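Side-chain contacts in putative drug/sodium antiporter (Escherichia coli, PDB 4Z3N), which transports the genotoxin colibactin across the cell membrane, probably as an antiporter of the MATE family: residues T311-L314 with T315-Q319; P419-Y422 with L423-V427. One frame throughout, in Å; residues are numbered along the deposited sequence.

Both contacts are single-turn associations within predicted transmembrane segments, and they follow each other along the chain. Contact 1 lies on helix 286-322, buried among neighbouring helices about 16 Å from the centre of the chain; contact 2, on the shorter helix 417-427, sits farther out, about 29 Å from that centre, and is partly exposed. Their centres are 38 Å apart and their nearest atoms about 27 Å, so the two do not touch. A bound monoolein lies about 5 Å from the side chain of Val421 in contact 2, whereas the side chain of Thr311 in contact 1 is about 13 Å from such a lipid.

Contact 1 (T311-L314 with T315-Q319); sequences TALL and TVVGQ
Leu313 and Val317 meet because their torsions turn one branch of each toward the other: CG of Leu313 stands opposite its backbone N (chi1 178°), chi2 of 68° then swings CD1 toward the next turn, and CG2 of Val317 lies beside its own backbone N, facing the preceding turn. This is an i to i+4 pairing on one turn of alpha-helix, within helix 286-322 of the MATE transporter. The two side chains cross at a slant, with CD1 of Leu313 3.4 Å from CG2 of Val317. The backbone beneath them follows the same spacing. Val317 N donates to Leu313 O at 2.7 Å; on the flanking positions Val316 N reaches Ala312 O at 3.3 Å and Gly318 N reaches Leu314 O at 2.7 Å.

Around this turn the helix is packed on several sides. Leu313 and Val317 rest on helix 326-358, through Ala332, Ala336 and Thr329, and Val317 also touches Tyr395 and Ala398 of helix 382-399, while Ala312 and Thr315 meet Met35 of helix 28-56. Thr311 OG1 bonds to Ala308 O within the helix. Three polar groups reach residues 176-177: Gln176 NE2 donates to Thr311 O, Gln319 NE2 bonds to Gly177 O, and the buried hydroxyl OG1 of Thr315 is hydrogen-bonded to the backbone oxygen of Gln176.

Contact 2 (P419-Y422 with L423-V427); sequences PVVY and LLAIV
Ile426 lays its CG1 over the face of the Tyr422 ring, 4.1 Å from the ring centroid and only 2° off the normal, a CH-pi contact between residues four apart on helix 417-427. A first torsion of -159° sets CG of Tyr422 beside its carbonyl carbon, and the turn about CB-CG then presents a ring face to Ile426 CG1; CE1 of Tyr422 is also 4.1 Å from CB of Ile426. Val427 approaches differently, its CG2 standing near the ring plane at the edge, 4.3 Å from CD1 of Tyr422. Elsewhere on the turn, Val420 and Leu424 lie side by side and point the same way, CG1 of Val420 being 4.1 Å from CD1 of Leu424, and both lean on helix 432-453, through Ser441 and Phe437 respectively. Val421 and Tyr422 touch Phe280 of helix 250-284, and a bound monoolein lies about 5 Å from the side chain of Val421.

The polar part of the contact is the helix backbone, from which these side chains project. Leu423 N, Leu424 N and Ala425 N donate to the oxygens of Pro419, Val420 and Val421 in the regular alpha-helical pattern. At Tyr422 O the pattern widens: Ile426 N donates at 3.1 Å with an angle of 142°, and Val427 N adds a weak bond at 3.4 Å, as befits the pi-type turn at 423-427. The carbonyl of Tyr422 is thus shared between one bent bond and one weak one, and the carbonyls of Pro419 to Tyr422 are all taken up by amides of the next turn, consistent with a membrane setting.

Contact 1 (T311-L314 with T315-Q319)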
ATOM      1  N   THR A 311      -0.579  -2.490   9.424  1.00 24.06           N
ATOM      2  CA  THR A 311       0.374  -1.481   9.867  1.00 25.53           C
ATOM      3  C   THR A 311       0.522  -1.602  11.377  1.00 26.68           C
ATOM      4  O   THR A 311       1.625  -1.436  11.906  1.00 24.43           O
ATOM      5  CB  THR A 311      -0.027   0.021   9.496  1.00 27.30           C
ATOM      6  OG1 THR A 311      -1.221   0.414  10.183  1.00 26.69           O
ATOM      7  CG2 THR A 311      -0.178   0.230   8.006  1.00 22.82           C
ATOM      8  N   ALA A 312      -0.590  -1.919  12.050  1.00 26.80           N
ATOM      9  CA  ALA A 312      -0.632  -2.027  13.513  1.00 30.92           C
ATOM     10  C   ALA A 312       0.155  -3.241  13.974  1.00 28.71           C
ATOM     11  O   ALA A 312       0.759  -3.236  15.044  1.00 28.29           O
ATOM     12  CB  ALA A 312      -2.071  -2.113  14.012  1.00 29.20           C
ATOM     13  N   LEU A 313       0.137  -4.268  13.131  1.00 25.44           N
ATOM     14  CA  LEU A 313       0.728  -5.553  13.438  1.00 26.65           C
ATOM     15  C   LEU A 313       2.241  -5.497  13.335  1.00 27.71           C
ATOM     16  O   LEU A 313       2.941  -6.206  14.064  1.00 28.05           O
ATOM     17  CB  LEU A 313       0.177  -6.639  12.505  1.00 22.83           C
ATOM     18  CG  LEU A 313       0.788  -8.024  12.743  1.00 22.74           C
ATOM     19  CD1 LEU A 313       0.373  -8.610  14.113  1.00 20.91           C
ATOM     20  CD2 LEU A 313       0.426  -8.951  11.623  1.00 21.62           C
ATOM     21  N   LEU A 314       2.739  -4.663  12.427  1.00 26.56           N
ATOM     22  CA  LEU A 314       4.180  -4.466  12.271  1.00 32.53           C
ATOM     23  C   LEU A 314       4.813  -3.954  13.591  1.00 33.04           C
ATOM     24  O   LEU A 314       5.797  -4.499  14.104  1.00 28.83           O
ATOM     25  CB  LEU A 314       4.463  -3.489  11.113  1.00 29.42           C
ATOM     26  CG  LEU A 314       5.952  -3.333  10.793  1.00 28.03           C
ATOM     27  CD1 LEU A 314       6.308  -4.147   9.594  1.00 31.24           C
ATOM     28  CD2 LEU A 314       6.329  -1.887  10.593  1.00 29.56           C
ATOM     29  N   THR A 315       4.209  -2.914  14.142  1.00 31.53           N
ATOM     30  CA  THR A 315       4.609  -2.388  15.433  1.00 33.86           C
ATOM     31  C   THR A 315       4.533  -3.392  16.587  1.00 33.17           C
ATOM     32  O   THR A 315       5.445  -3.451  17.424  1.00 30.15           O
ATOM     33  CB  THR A 315       3.753  -1.213  15.779  1.00 31.11           C
ATOM     34  OG1 THR A 315       3.601  -0.416  14.596  1.00 35.77           O
ATOM     35  CG2 THR A 315       4.405  -0.412  16.887  1.00 30.31           C
ATOM     36  N   VAL A 316       3.447  -4.162  16.634  1.00 28.26           N
ATOM     37  CA  VAL A 316       3.245  -5.112  17.715  1.00 28.26           C
ATOM     38  C   VAL A 316       4.185  -6.318  17.569  1.00 33.56           C
ATOM     39  O   VAL A 316       4.779  -6.776  18.555  1.00 27.94           O
ATOM     40  CB  VAL A 316       1.780  -5.586  17.782  1.00 25.18           C
ATOM     41  CG1 VAL A 316       1.647  -6.739  18.761  1.00 23.31           C
ATOM     42  CG2 VAL A 316       0.872  -4.430  18.175  1.00 27.50           C
ATOM     43  N   VAL A 317       4.339  -6.815  16.342  1.00 29.95           N
ATOM     44  CA  VAL A 317       5.267  -7.909  16.100  1.00 26.88           C
ATOM     45  C   VAL A 317       6.689  -7.419  16.294  1.00 30.77           C
ATOM     46  O   VAL A 317       7.477  -8.056  16.990  1.00 29.89           O
ATOM     47  CB  VAL A 317       5.131  -8.501  14.685  1.00 29.04           C
ATOM     48  CG1 VAL A 317       6.247  -9.536  14.423  1.00 23.92           C
ATOM     49  CG2 VAL A 317       3.732  -9.113  14.490  1.00 26.70           C
ATOM     50  N   GLY A 318       7.015  -6.276  15.693  1.00 30.08           N
ATOM     51  CA  GLY A 318       8.363  -5.742  15.783  1.00 27.79           C
ATOM     52  C   GLY A 318       8.835  -5.497  17.217  1.00 34.81           C
ATOM     53  O   GLY A 318       9.969  -5.846  17.579  1.00 34.09           O
ATOM     54  N   GLN A 319       7.969  -4.887  18.030  1.00 33.28           N
ATOM     55  CA  GLN A 319       8.294  -4.536  19.409  1.00 30.29           C
ATOM     56  C   GLN A 319       8.308  -5.733  20.356  1.00 31.51           C
ATOM     57  O   GLN A 319       9.198  -5.856  21.201  1.00 34.44           O
ATOM     58  CB  GLN A 319       7.324  -3.471  19.927  1.00 32.71           C
ATOM     59  CG  GLN A 319       7.683  -2.055  19.451  1.00 31.52           C
ATOM     60  CD  GLN A 319       7.092  -0.984  20.325  1.00 27.62           C
ATOM     61  OE1 GLN A 319       6.505  -1.284  21.356  1.00 34.38           O
ATOM     62  NE2 GLN A 319       7.248   0.274  19.930  1.00 31.08           N
TER

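Contact 2 (P419-Y422 with L423-V427)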
ATOM      1  N   PRO A 419      -0.160 -20.444 -14.135  1.00 40.23           N
ATOM      2  CA  PRO A 419      -0.369 -21.774 -14.738  1.00 39.26           C
ATOM      3  C   PRO A 419      -1.811 -22.274 -14.642  1.00 40.49           C
ATOM      4  O   PRO A 419      -2.271 -22.968 -15.538  1.00 41.87           O
ATOM      5  CB  PRO A 419       0.576 -22.687 -13.933  1.00 36.21           C
ATOM      6  CG  PRO A 419       0.887 -21.925 -12.672  1.00 37.30           C
ATOM      7  CD  PRO A 419       0.844 -20.471 -13.056  1.00 39.37           C
ATOM      8  N   VAL A 420      -2.514 -21.926 -13.567  1.00 42.33           N
ATOM      9  CA  VAL A 420      -3.899 -22.365 -13.380  1.00 38.89           C
ATOM     10  C   VAL A 420      -4.873 -21.581 -14.274  1.00 38.41           C
ATOM     11  O   VAL A 420      -5.832 -22.136 -14.797  1.00 39.14           O
ATOM     12  CB  VAL A 420      -4.328 -22.244 -11.886  1.00 35.21           C
ATOM     13  CG1 VAL A 420      -5.851 -22.276 -11.737  1.00 29.69           C
ATOM     14  CG2 VAL A 420      -3.685 -23.355 -11.069  1.00 30.74           C
ATOM     15  N   VAL A 421      -4.620 -20.293 -14.455  1.00 35.34           N
ATOM     16  CA  VAL A 421      -5.443 -19.497 -15.340  1.00 36.31           C
ATOM     17  C   VAL A 421      -5.306 -20.035 -16.744  1.00 39.97           C
ATOM     18  O   VAL A 421      -6.304 -20.217 -17.445  1.00 43.42           O
ATOM     19  CB  VAL A 421      -5.057 -18.010 -15.325  1.00 37.67           C
ATOM     20  CG1 VAL A 421      -5.523 -17.329 -16.609  1.00 32.82           C
ATOM     21  CG2 VAL A 421      -5.648 -17.335 -14.112  1.00 30.66           C
ATOM     22  N   TYR A 422      -4.067 -20.299 -17.149  1.00 43.52           N
ATOM     23  CA  TYR A 422      -3.808 -20.837 -18.480  1.00 43.98           C
ATOM     24  C   TYR A 422      -4.552 -22.155 -18.656  1.00 42.45           C
ATOM     25  O   TYR A 422      -5.230 -22.367 -19.663  1.00 40.77           O
ATOM     26  CB  TYR A 422      -2.309 -21.033 -18.740  1.00 37.81           C
ATOM     27  CG  TYR A 422      -2.024 -21.077 -20.226  1.00 46.21           C
ATOM     28  CD1 TYR A 422      -2.193 -22.255 -20.956  1.00 48.59           C
ATOM     29  CD2 TYR A 422      -1.645 -19.929 -20.919  1.00 48.34           C
ATOM     30  CE1 TYR A 422      -1.968 -22.293 -22.338  1.00 47.22           C
ATOM     31  CE2 TYR A 422      -1.406 -19.959 -22.300  1.00 43.48           C
ATOM     32  CZ  TYR A 422      -1.569 -21.144 -22.999  1.00 46.07           C
ATOM     33  OH  TYR A 422      -1.344 -21.179 -24.357  1.00 50.65           O
ATOM     34  N   LEU A 423      -4.440 -23.023 -17.659  1.00 39.60           N
ATOM     35  CA  LEU A 423      -5.145 -24.296 -17.659  1.00 36.75           C
ATOM     36  C   LEU A 423      -6.657 -24.132 -17.832  1.00 47.65           C
ATOM     37  O   LEU A 423      -7.261 -24.760 -18.706  1.00 48.90           O
ATOM     38  CB  LEU A 423      -4.866 -25.043 -16.368  1.00 39.48           C
ATOM     39  CG  LEU A 423      -5.657 -26.340 -16.312  1.00 44.32           C
ATOM     40  CD1 LEU A 423      -5.302 -27.110 -17.564  1.00 42.53           C
ATOM     41  CD2 LEU A 423      -5.365 -27.144 -15.044  1.00 32.10           C
ATOM     42  N   LEU A 424      -7.268 -23.286 -17.002  1.00 48.18           N
ATOM     43  CA  LEU A 424      -8.728 -23.150 -16.970  1.00 43.77           C
ATOM     44  C   LEU A 424      -9.287 -22.292 -18.116  1.00 41.79           C
ATOM     45  O   LEU A 424     -10.332 -22.612 -18.672  1.00 40.95           O
ATOM     46  CB  LEU A 424      -9.183 -22.570 -15.623  1.00 34.22           C
ATOM     47  CG  LEU A 424      -9.029 -23.444 -14.380  1.00 36.09           C
ATOM     48  CD1 LEU A 424      -9.657 -22.803 -13.151  1.00 32.94           C
ATOM     49  CD2 LEU A 424      -9.628 -24.807 -14.615  1.00 41.40           C
ATOM     50  N   ALA A 425      -8.610 -21.202 -18.454  1.00 37.10           N
ATOM     51  CA  ALA A 425      -9.122 -20.294 -19.472  1.00 39.74           C
ATOM     52  C   ALA A 425      -8.808 -20.718 -20.929  1.00 48.97           C
ATOM     53  O   ALA A 425      -9.486 -20.294 -21.874  1.00 45.88           O
ATOM     54  CB  ALA A 425      -8.596 -18.896 -19.217  1.00 36.95           C
ATOM     55  N   ILE A 426      -7.787 -21.548 -21.117  1.00 50.46           N
ATOM     56  CA  ILE A 426      -7.412 -21.958 -22.462  1.00 42.78           C
ATOM     57  C   ILE A 426      -7.580 -23.450 -22.678  1.00 44.53           C
ATOM     58  O   ILE A 426      -8.427 -23.867 -23.458  1.00 55.05           O
ATOM     59  CB  ILE A 426      -5.965 -21.591 -22.788  1.00 45.83           C
ATOM     60  CG1 ILE A 426      -5.661 -20.134 -22.401  1.00 49.07           C
ATOM     61  CG2 ILE A 426      -5.706 -21.838 -24.248  1.00 45.59           C
ATOM     62  CD1 ILE A 426      -6.542 -19.077 -23.068  1.00 41.72           C
ATOM     63  N   VAL A 427      -6.775 -24.253 -21.994  1.00 48.40           N
ATOM     64  CA  VAL A 427      -6.793 -25.703 -22.203  1.00 48.42           C
ATOM     65  C   VAL A 427      -8.198 -26.246 -21.973  1.00 49.66           C
ATOM     66  O   VAL A 427      -8.876 -26.628 -22.928  1.00 49.82           O
ATOM     67  CB  VAL A 427      -5.786 -26.427 -21.284  1.00 42.79           C
ATOM     68  CG1 VAL A 427      -5.882 -27.924 -21.452  1.00 39.78           C
ATOM     69  CG2 VAL A 427      -4.384 -25.957 -21.576  1.00 41.72           C
TER